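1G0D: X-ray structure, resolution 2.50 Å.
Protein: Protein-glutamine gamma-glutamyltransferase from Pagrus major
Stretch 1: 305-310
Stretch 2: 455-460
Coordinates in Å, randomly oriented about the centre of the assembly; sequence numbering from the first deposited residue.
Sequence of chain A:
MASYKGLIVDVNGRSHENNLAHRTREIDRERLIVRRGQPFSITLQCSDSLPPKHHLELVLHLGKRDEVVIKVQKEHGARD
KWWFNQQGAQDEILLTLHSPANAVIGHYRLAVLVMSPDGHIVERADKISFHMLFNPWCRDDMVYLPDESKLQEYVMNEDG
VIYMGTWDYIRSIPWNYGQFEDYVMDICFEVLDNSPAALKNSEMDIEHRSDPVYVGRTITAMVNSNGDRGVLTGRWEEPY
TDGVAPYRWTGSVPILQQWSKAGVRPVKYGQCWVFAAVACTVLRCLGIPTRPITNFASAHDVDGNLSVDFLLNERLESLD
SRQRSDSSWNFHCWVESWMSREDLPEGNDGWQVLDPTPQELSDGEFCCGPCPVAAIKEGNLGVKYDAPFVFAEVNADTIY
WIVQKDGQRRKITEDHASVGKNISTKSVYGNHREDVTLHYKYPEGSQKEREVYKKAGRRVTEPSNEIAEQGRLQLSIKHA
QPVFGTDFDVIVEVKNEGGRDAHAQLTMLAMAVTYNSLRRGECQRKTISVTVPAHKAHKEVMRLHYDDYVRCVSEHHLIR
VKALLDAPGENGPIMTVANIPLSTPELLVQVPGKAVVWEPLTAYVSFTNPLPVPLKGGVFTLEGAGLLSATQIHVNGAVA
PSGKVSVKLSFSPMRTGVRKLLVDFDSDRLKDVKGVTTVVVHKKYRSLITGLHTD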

ATOM      1  N   ASN A 305      -7.353  21.918  -0.811  1.00 18.61           N
ATOM      2  CA  ASN A 305      -8.447  22.846  -1.055  1.00 19.95           C
ATOM      3  C   ASN A 305      -9.733  22.195  -1.497  1.00 16.58           C
ATOM      4  O   ASN A 305      -9.775  21.502  -2.493  1.00 15.61           O
ATOM      5  N   LEU A 306     -10.804  22.466  -0.778  1.00 20.05           N
ATOM      6  CA  LEU A 306     -12.084  21.840  -1.077  1.00 22.27           C
ATOM      7  C   LEU A 306     -12.827  22.467  -2.247  1.00 24.76           C
ATOM      8  O   LEU A 306     -13.873  21.963  -2.674  1.00 27.94           O
ATOM      9  N   SER A 307     -12.261  23.549  -2.773  1.00 27.26           N
ATOM     10  CA  SER A 307     -12.853  24.280  -3.894  1.00 27.58           C
ATOM     11  C   SER A 307     -11.855  24.733  -4.923  1.00 27.75           C
ATOM     12  O   SER A 307     -10.997  25.583  -4.669  1.00 29.64           O
ATOM     13  N   VAL A 308     -11.972  24.156  -6.098  1.00 26.88           N
ATOM     14  CA  VAL A 308     -11.094  24.519  -7.173  1.00 28.38           C
ATOM     15  C   VAL A 308     -11.910  24.791  -8.439  1.00 27.23           C
ATOM     16  O   VAL A 308     -12.818  24.038  -8.805  1.00 28.60           O
ATOM     17  N   ASP A 309     -11.629  25.914  -9.069  1.00 24.55           N
ATOM     18  CA  ASP A 309     -12.275  26.218 -10.313  1.00 23.88           C
ATOM     19  C   ASP A 309     -11.142  25.977 -11.312  1.00 22.95           C
ATOM     20  O   ASP A 309     -10.042  26.492 -11.172  1.00 24.51           O
ATOM     21  N   PHE A 310     -11.410  25.125 -12.282  1.00 21.05           N
ATOM     22  CA  PHE A 310     -10.436  24.737 -13.266  1.00 20.68           C
ATOM     23  C   PHE A 310     -10.726  25.435 -14.577  1.00 24.15           C
ATOM     24  O   PHE A 310     -11.695  25.091 -15.249  1.00 26.35           O
ATOM     25  N   LYS A 455     -20.455  21.553   7.478  1.00 28.01           N
ATOM     26  CA  LYS A 455     -19.556  21.646   8.617  1.00 25.67           C
ATOM     27  C   LYS A 455     -18.059  21.786   8.235  1.00 24.89           C
ATOM     28  O   LYS A 455     -17.338  22.621   8.759  1.00 24.14           O
ATOM     29  N   ALA A 456     -17.605  20.975   7.290  1.00 26.51           N
ATOM     30  CA  ALA A 456     -16.203  20.966   6.923  1.00 28.51           C
ATOM     31  C   ALA A 456     -15.740  22.010   5.922  1.00 31.63           C
ATOM     32  O   ALA A 456     -14.521  22.187   5.702  1.00 31.31           O
ATOM     33  N   GLY A 457     -16.701  22.682   5.298  1.00 31.94           N
ATOM     34  CA  GLY A 457     -16.350  23.690   4.316  1.00 33.36           C
ATOM     35  C   GLY A 457     -16.306  23.212   2.868  1.00 37.20           C
ATOM     36  O   GLY A 457     -15.645  23.846   2.037  1.00 42.18           O
ATOM     37  N   ARG A 458     -16.973  22.100   2.548  1.00 35.54           N
ATOM     38  CA  ARG A 458     -17.002  21.601   1.170  1.00 33.49           C
ATOM     39  C   ARG A 458     -18.141  22.367   0.547  1.00 37.55           C
ATOM     40  O   ARG A 458     -19.255  22.297   1.080  1.00 41.81           O
ATOM     41  N   ARG A 459     -17.904  23.101  -0.545  1.00 38.85           N
ATOM     42  CA  ARG A 459     -19.008  23.860  -1.148  1.00 39.17           C
ATOM     43  C   ARG A 459     -20.095  22.874  -1.510  1.00 38.03           C
ATOM     44  O   ARG A 459     -19.813  21.765  -1.946  1.00 34.14           O
ATOM     45  N   VAL A 460     -21.342  23.267  -1.304  1.00 43.66           N
ATOM     46  CA  VAL A 460     -22.414  22.348  -1.565  1.00 51.82           C
ATOM     47  C   VAL A 460     -23.557  22.893  -2.376  1.00 59.20           C
ATOM     48  O   VAL A 460     -24.561  23.370  -1.848  1.00 59.53           O
TER

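The two stretches run in nearly the same direction, 18° apart end to end, and bury 328 Å² between them. Stretch 2 leaves the end of a helix and passes alongside the loop and strand of stretch 1. Two side chains carry most of the contact: Leu306, which points toward stretch 2, and Arg459, whose CA-to-CB bond points sideways but whose long chain carries its end over to the strand.

Lys455, still helical, is extended, with all four chi angles near t, and plays no part in the packing; its NZ is hydrogen-bonded elsewhere in the structure. Ala456 sets its methyl group sideways, and its contribution comes from the backbone: CD2 of Leu306 lies 3.6 Å from the carbonyl O of Ala456. The small side chain adds little bulk beside the leucine, Ala456 CB staying 5.2 Å from Leu306 CD2.

Gly457 is the first residue after the helix to leave helical angles, and its phi is positive, at 94°. At these backbone angles a CB would be jammed against the carbonyl O of Ala456, so the conformation by itself calls for glycine. The chain turns here and presents its own carbonyl to stretch 1, with Gly457 O 3.8 Å from CB of Leu306. Leu306, with chi1 in m and chi2 off the usual wells at 12°, thus lays a branched hydrocarbon against the backbone where the helix ends.

Arg458 adds the methylene part of its side chain to the packing around Leu306. Its CB points sideways, chi1 is off-rotamer at -135°, and chi2 and chi3 are both m, so the chain folds rather than extends. Its CG lies 4.0 Å from CG of Leu306, and its CD is 3.6 Å from the carbonyl O of Leu306. The charged end is used within its own stretch: NE and NH1 of Arg458 both donate to the carbonyl O of Arg459, at 2.7 Å and 2.6 Å. Arginine suits this place because its aliphatic stem can pack against leucine while its guanidinium binds a backbone carbonyl.

Arg459 makes the polar link. With chi1 in p and chi2 and chi3 in t, it reaches along the strand past Ser307 and Val308 to Asp309. Val308 points its side chain away and offers its backbone instead: Arg459 NH2 donates a weak hydrogen bond to Val308 O, 2.7 Å away. Asp309, with chi1 in m, starts sideways but brings its carboxylate closer, forming a salt bridge in which Asp309 OD1 lies 3.3 Å from Arg459 NH1; Arg459 NH1 donates weak hydrogen bonds to both Asp309 OD1 and Asp309 OD2, the latter 3.5 Å away. Both oxygens, Val308 O and Asp309 OD1, sit at the edge of the guanidinium, near its plane, where its N-H groups point. Ser307 points toward stretch 2 and places OG over one face of that group, where no N-H is directed at it. A long, multiply donating side chain is well suited to serving both a carbonyl and a carboxylate. Val460 lies beyond reach of stretch 1.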

ATOM      1  CB  ASN A 305      -8.030  23.863  -2.076  1.00 27.67           C
ATOM      2  CG  ASN A 305      -7.129  24.861  -1.494  1.00 34.57           C
ATOM      3  OD1 ASN A 305      -7.583  25.804  -0.860  1.00 39.85           O
ATOM      4  ND2 ASN A 305      -5.825  24.653  -1.657  1.00 43.64           N
ATOM      5  CB  LEU A 306     -12.955  21.844   0.189  1.00 18.96           C
ATOM      6  CG  LEU A 306     -12.886  20.719   1.239  1.00 20.28           C
ATOM      7  CD1 LEU A 306     -11.701  19.817   1.027  1.00 13.69           C
ATOM      8  CD2 LEU A 306     -12.817  21.325   2.613  1.00 17.18           C
ATOM      9  CB  SER A 307     -13.586  25.507  -3.411  1.00 25.40           C
ATOM     10  OG  SER A 307     -14.951  25.205  -3.346  1.00 32.15           O
ATOM     11  CB  VAL A 308     -10.047  23.369  -7.411  1.00 30.33           C
ATOM     12  CG1 VAL A 308      -9.290  23.569  -8.730  1.00 28.66           C
ATOM     13  CG2 VAL A 308      -9.089  23.305  -6.211  1.00 31.13           C
ATOM     14  CB  ASP A 309     -12.797  27.644 -10.265  1.00 25.29           C
ATOM     15  CG  ASP A 309     -13.973  27.784  -9.287  1.00 28.04           C
ATOM     16  OD1 ASP A 309     -15.047  27.208  -9.554  1.00 29.16           O
ATOM     17  OD2 ASP A 309     -13.836  28.447  -8.240  1.00 34.14           O
ATOM     18  CB  PHE A 310     -10.532  23.231 -13.446  1.00 20.55           C
ATOM     19  CG  PHE A 310      -9.329  22.618 -14.065  1.00 22.08           C
ATOM     20  CD1 PHE A 310      -8.345  22.064 -13.279  1.00 22.50           C
ATOM     21  CD2 PHE A 310      -9.171  22.599 -15.445  1.00 21.44           C
ATOM     22  CE1 PHE A 310      -7.214  21.498 -13.863  1.00 22.66           C
ATOM     23  CE2 PHE A 310      -8.054  22.036 -16.024  1.00 17.39           C
ATOM     24  CZ  PHE A 310      -7.073  21.484 -15.232  1.00 21.07           C
ATOM     25  CB  LYS A 455     -19.784  20.391   9.466  1.00 25.78           C
ATOM     26  CG  LYS A 455     -18.764  20.094  10.549  1.00 26.60           C
ATOM     27  CD  LYS A 455     -19.142  18.795  11.242  1.00 24.88           C
ATOM     28  CE  LYS A 455     -18.275  18.485  12.456  1.00 25.76           C
ATOM     29  NZ  LYS A 455     -18.267  16.989  12.627  1.00 29.40           N
ATOM     30  CB  ALA A 456     -15.844  19.583   6.430  1.00 25.70           C
ATOM     31  CB  ARG A 458     -17.353  20.121   1.152  1.00 28.02           C
ATOM     32  CG  ARG A 458     -16.506  19.293   0.243  1.00 25.66           C
ATOM     33  CD  ARG A 458     -16.361  19.921  -1.103  1.00 24.98           C
ATOM     34  NE  ARG A 458     -17.636  20.122  -1.764  1.00 24.61           N
ATOM     35  CZ  ARG A 458     -18.181  19.262  -2.617  1.00 26.84           C
ATOM     36  NH1 ARG A 458     -19.347  19.541  -3.165  1.00 27.75           N
ATOM     37  NH2 ARG A 458     -17.578  18.123  -2.922  1.00 26.12           N
ATOM     38  CB  ARG A 459     -18.560  24.697  -2.375  1.00 43.12           C
ATOM     39  CG  ARG A 459     -17.775  23.964  -3.461  1.00 47.85           C
ATOM     40  CD  ARG A 459     -17.507  24.877  -4.652  1.00 47.28           C
ATOM     41  NE  ARG A 459     -16.573  24.289  -5.611  1.00 49.79           N
ATOM     42  CZ  ARG A 459     -15.834  24.997  -6.466  1.00 52.60           C
ATOM     43  NH1 ARG A 459     -15.916  26.324  -6.480  1.00 52.79           N
ATOM     44  NH2 ARG A 459     -15.019  24.380  -7.318  1.00 54.95           N
ATOM     45  CB  VAL A 460     -22.951  21.731  -0.242  1.00 50.37           C
ATOM     46  CG1 VAL A 460     -23.619  22.792   0.632  1.00 47.28           C
ATOM     47  CG2 VAL A 460     -23.904  20.588  -0.569  1.00 53.07           C
TER